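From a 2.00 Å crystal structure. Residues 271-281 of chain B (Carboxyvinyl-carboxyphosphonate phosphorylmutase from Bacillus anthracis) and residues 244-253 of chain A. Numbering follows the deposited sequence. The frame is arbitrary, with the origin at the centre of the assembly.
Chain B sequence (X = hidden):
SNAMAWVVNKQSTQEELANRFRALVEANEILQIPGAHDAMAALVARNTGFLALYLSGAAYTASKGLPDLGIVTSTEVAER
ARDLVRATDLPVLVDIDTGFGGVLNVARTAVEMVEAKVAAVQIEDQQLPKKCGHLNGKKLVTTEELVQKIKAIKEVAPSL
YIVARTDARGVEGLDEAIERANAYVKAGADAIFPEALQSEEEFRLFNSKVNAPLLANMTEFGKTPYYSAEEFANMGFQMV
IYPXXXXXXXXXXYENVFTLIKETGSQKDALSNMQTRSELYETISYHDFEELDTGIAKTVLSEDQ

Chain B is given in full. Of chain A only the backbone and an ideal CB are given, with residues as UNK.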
# COMPACT_ATOMS: atom_id res chain seq x y z
N LEU B 271 -0.26 -0.99 21.52
CA LEU B 271 0.59 -2.18 21.40
C LEU B 271 -0.21 -3.44 21.10
O LEU B 271 0.23 -4.29 20.33
CB LEU B 271 1.43 -2.37 22.67
CG LEU B 271 2.86 -1.83 22.62
CD1 LEU B 271 2.90 -0.41 22.09
CD2 LEU B 271 3.50 -1.89 24.00
N SER B 272 -1.39 -3.56 21.69
CA SER B 272 -2.25 -4.71 21.44
C SER B 272 -2.97 -4.63 20.10
O SER B 272 -3.50 -5.63 19.62
CB SER B 272 -3.26 -4.88 22.58
OG SER B 272 -2.61 -5.19 23.80
N ASN B 273 -2.99 -3.45 19.49
CA ASN B 273 -3.64 -3.28 18.19
C ASN B 273 -2.67 -3.42 17.03
O ASN B 273 -2.89 -2.84 15.96
CB ASN B 273 -4.35 -1.92 18.11
CG ASN B 273 -5.60 -1.85 18.97
OD1 ASN B 273 -5.52 -1.73 20.19
ND2 ASN B 273 -6.76 -1.92 18.34
N MSE B 274 -1.61 -4.19 17.23
CA MSE B 274 -0.54 -4.28 16.25
C MSE B 274 -0.14 -5.71 15.91
O MSE B 274 -0.27 -6.62 16.73
CB MSE B 274 0.70 -3.54 16.74
CG MSE B 274 0.53 -2.05 16.86
SE MSE B 274 2.21 -1.21 17.36
CE MSE B 274 1.52 0.53 17.88
N GLN B 275 0.35 -5.89 14.69
CA GLN B 275 1.00 -7.12 14.30
C GLN B 275 2.38 -7.15 14.95
O GLN B 275 3.12 -6.17 14.90
CB GLN B 275 1.15 -7.18 12.78
CG GLN B 275 1.89 -8.40 12.29
CD GLN B 275 2.29 -8.27 10.84
OE1 GLN B 275 2.05 -9.17 10.03
NE2 GLN B 275 2.89 -7.15 10.49
N THR B 276 2.72 -8.27 15.56
CA THR B 276 4.02 -8.42 16.22
C THR B 276 5.12 -8.61 15.20
O THR B 276 4.86 -8.90 14.03
CB THR B 276 4.01 -9.61 17.18
OG1 THR B 276 3.25 -10.68 16.61
CG2 THR B 276 3.38 -9.22 18.50
N ARG B 277 6.37 -8.46 15.63
CA ARG B 277 7.50 -8.71 14.75
C ARG B 277 7.49 -10.17 14.36
O ARG B 277 7.81 -10.53 13.23
CB ARG B 277 8.82 -8.35 15.44
CG ARG B 277 8.95 -6.89 15.82
CD ARG B 277 10.41 -6.48 16.00
NE ARG B 277 10.54 -5.04 16.20
CZ ARG B 277 11.64 -4.33 15.92
NH1 ARG B 277 11.65 -3.03 16.13
NH2 ARG B 277 12.71 -4.93 15.42
N SER B 278 7.08 -11.01 15.30
CA SER B 278 7.04 -12.45 15.10
C SER B 278 6.01 -12.86 14.05
O SER B 278 6.29 -13.72 13.21
CB SER B 278 6.78 -13.17 16.41
OG SER B 278 6.95 -14.57 16.26
N GLU B 279 4.83 -12.26 14.10
CA GLU B 279 3.79 -12.57 13.13
C GLU B 279 4.17 -12.00 11.77
O GLU B 279 3.87 -12.57 10.73
CB GLU B 279 2.43 -12.03 13.58
CG GLU B 279 1.35 -13.10 13.71
CD GLU B 279 1.06 -13.82 12.41
OE1 GLU B 279 1.59 -14.93 12.21
OE2 GLU B 279 0.29 -13.28 11.58
N LEU B 280 4.83 -10.85 11.80
CA LEU B 280 5.38 -10.28 10.59
C LEU B 280 6.38 -11.25 9.98
O LEU B 280 6.29 -11.59 8.80
CB LEU B 280 6.06 -8.95 10.89
CG LEU B 280 6.94 -8.38 9.79
CD1 LEU B 280 6.12 -8.15 8.53
CD2 LEU B 280 7.57 -7.09 10.25
N TYR B 281 7.33 -11.69 10.80
CA TYR B 281 8.34 -12.67 10.41
C TYR B 281 7.68 -13.89 9.76
O TYR B 281 8.11 -14.35 8.71
CB TYR B 281 9.16 -13.10 11.63
CG TYR B 281 10.18 -14.20 11.39
CD1 TYR B 281 11.51 -13.90 11.15
CD2 TYR B 281 9.81 -15.54 11.42
CE1 TYR B 281 12.45 -14.90 10.94
CE2 TYR B 281 10.73 -16.54 11.20
CZ TYR B 281 12.05 -16.22 10.96
OH TYR B 281 12.97 -17.22 10.75
N UNK A 244 7.33 1.92 11.49
CA UNK A 244 6.62 0.76 10.97
C UNK A 244 5.20 0.66 11.53
O UNK A 244 4.42 -0.21 11.15
CB UNK A 244 7.40 -0.52 11.29
N UNK A 245 4.87 1.59 12.42
CA UNK A 245 3.60 1.58 13.12
C UNK A 245 2.40 1.49 12.19
O UNK A 245 1.47 0.73 12.44
CB UNK A 245 3.48 2.84 13.99
N UNK A 246 2.44 2.24 11.09
CA UNK A 246 1.33 2.28 10.14
C UNK A 246 1.00 0.89 9.59
O UNK A 246 -0.17 0.54 9.43
CB UNK A 246 1.66 3.23 8.99
N UNK A 247 2.03 0.11 9.30
CA UNK A 247 1.83 -1.22 8.74
C UNK A 247 1.47 -2.24 9.81
O UNK A 247 0.71 -3.18 9.56
CB UNK A 247 3.09 -1.67 7.99
N UNK A 248 1.99 -2.05 11.02
CA UNK A 248 1.71 -2.95 12.13
C UNK A 248 0.23 -2.96 12.48
O UNK A 248 -0.36 -4.02 12.68
CB UNK A 248 2.53 -2.55 13.36
N UNK A 249 -0.37 -1.77 12.55
CA UNK A 249 -1.78 -1.63 12.89
C UNK A 249 -2.68 -2.06 11.74
O UNK A 249 -3.77 -2.59 11.95
CB UNK A 249 -2.09 -0.18 13.28
N UNK A 250 -2.22 -1.82 10.51
CA UNK A 250 -2.99 -2.17 9.33
C UNK A 250 -3.07 -3.68 9.18
O UNK A 250 -4.13 -4.23 8.88
CB UNK A 250 -2.38 -1.54 8.08
N UNK A 251 -1.94 -4.34 9.38
CA UNK A 251 -1.86 -5.79 9.25
C UNK A 251 -2.73 -6.46 10.31
O UNK A 251 -3.33 -7.50 10.07
CB UNK A 251 -0.41 -6.26 9.37
N UNK A 252 -2.79 -5.85 11.49
CA UNK A 252 -3.65 -6.34 12.56
C UNK A 252 -5.11 -6.23 12.16
O UNK A 252 -5.91 -7.12 12.43
CB UNK A 252 -3.39 -5.57 13.86
N UNK A 253 -5.44 -5.12 11.50
CA UNK A 253 -6.82 -4.84 11.10
C UNK A 253 -7.30 -5.77 10.00
O UNK A 253 -8.48 -6.14 9.97
CB UNK A 253 -6.95 -3.39 10.64

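Chain B approaches the helix of chain A with a loop from Asn273(B) to Gln275(B), extended at Met274(B) and Gln275(B), followed by a helix that begins after Thr276(B). What each position of chain A can carry depends largely on how its CB lies against that loop.

Position 244 precedes the helix, and its ideal CB has nothing of chain B within 5.5 Å. Chain B therefore leaves the choice wide; the residue is Val244(A), whose carbonyl O accepts from the backbone N of position 248 at 3.1 Å.

At 245 the CB points sideways, 4.9 Å from CE of Met274(B). A side chain with a methyl beyond CB, such as valine or threonine, could meet that selenomethionine tip; alanine would fit but leave a wider gap. The residue is Thr245(A), and its CG2 lies 3.7 Å from Met274(B) CE, while OG1 is hydrogen-bonded elsewhere in the structure.

Position 246 is out of reach of chain B, which sets no preference; it is Ser246(A).

Position 247 points sideways with no neighbour close to its CB, yet the amide end of Gln275(B) lies within range of a longer side chain. A leucine, methionine or polar chain could extend to it. Leu247(A) brings CD2 to 4.0 Å from Gln275(B) NE2, an amide nitrogen that has no hydrogen-bond partner in the model.

Position 248 is the most demanding. Its backbone O accepts from Gln275(B) N at 2.8 Å, nearly straight at 164°, a bond available to any residue type. The ideal CB is 4.0 Å from both Met274(B) CB and Gln275(B) O, so a long side chain could run along chain B; the carbonyl would favour a donor, whereas the guanidinium of Arg277(B) would favour an acid. Arginine, lysine or glutamine could supply length and a donor, glutamate a charge to suit Arg277(B). Arg248(A) occupies the site and has the largest covered area, 125 Å². It leaves Gln275(B) O unpaired, so the visible carbonyl does not explain the choice. Its NH2 comes 3.5 Å from Arg277(B) NE, placing like charges close together; both atoms have hydrogen bonds elsewhere in the structure.

At 249 the CB lies 3.9 Å from Asn273(B) O and 4.8 Å from Met274(B) CG, suiting a compact apolar residue. Val249(A) puts CG1 3.7 Å from Met274(B) CG. Its backbone O and Asn273(B) O both accept from one water, at 2.5 and 2.8 Å, so the water bridges two carbonyls.

Position 250 points away and is Ala250(A).

Position 251 points toward chain B, with its CB already 3.6 Å from Gln275(B) NE2. A small residue fits without further adjustment, though a polar one might engage the amide. Ala251(A) simply packs its methyl there.

At 252 the CB also points toward chain B, 3.5 Å from Asn273(B) O and 3.9 Å from Gln275(B) N. A flexible chain can continue along the backbone, so lysine, arginine, glutamine or methionine would serve. Lys252(A) lays CD 3.7 Å from Met274(B) O and CE 4.0 Å from Ser272(B) O, using its aliphatic length for contact.

Position 253 makes no contact; it is Ala253(A).

Chain A 244-253: VTSLRVAAKA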
# COMPACT_ATOMS: atom_id res chain seq x y z
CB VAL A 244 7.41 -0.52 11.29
CG1 VAL A 244 6.92 -1.68 10.45
CG2 VAL A 244 8.88 -0.29 11.04
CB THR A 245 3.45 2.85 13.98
OG1 THR A 245 4.69 3.14 14.63
CG2 THR A 245 2.37 2.65 15.02
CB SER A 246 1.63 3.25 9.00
OG SER A 246 2.69 2.77 8.19
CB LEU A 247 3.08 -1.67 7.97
CG LEU A 247 3.05 -3.09 7.39
CD1 LEU A 247 3.50 -3.09 5.94
CD2 LEU A 247 3.92 -4.02 8.22
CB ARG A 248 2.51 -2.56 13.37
CG ARG A 248 4.01 -2.70 13.21
CD ARG A 248 4.62 -3.09 14.54
NE ARG A 248 6.03 -2.71 14.65
CZ ARG A 248 7.04 -3.47 14.25
NH1 ARG A 248 6.80 -4.65 13.69
NH2 ARG A 248 8.29 -3.05 14.40
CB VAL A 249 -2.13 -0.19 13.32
CG1 VAL A 249 -1.45 0.16 14.64
CG2 VAL A 249 -1.73 0.81 12.25
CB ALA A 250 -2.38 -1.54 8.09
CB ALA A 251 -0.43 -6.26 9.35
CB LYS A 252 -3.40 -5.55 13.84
CG LYS A 252 -4.01 -6.17 15.07
CD LYS A 252 -3.51 -7.59 15.27
CE LYS A 252 -4.03 -8.19 16.56
NZ LYS A 252 -3.55 -9.59 16.75
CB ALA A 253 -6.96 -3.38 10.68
O HOH W 1 -4.93 -2.54 14.14
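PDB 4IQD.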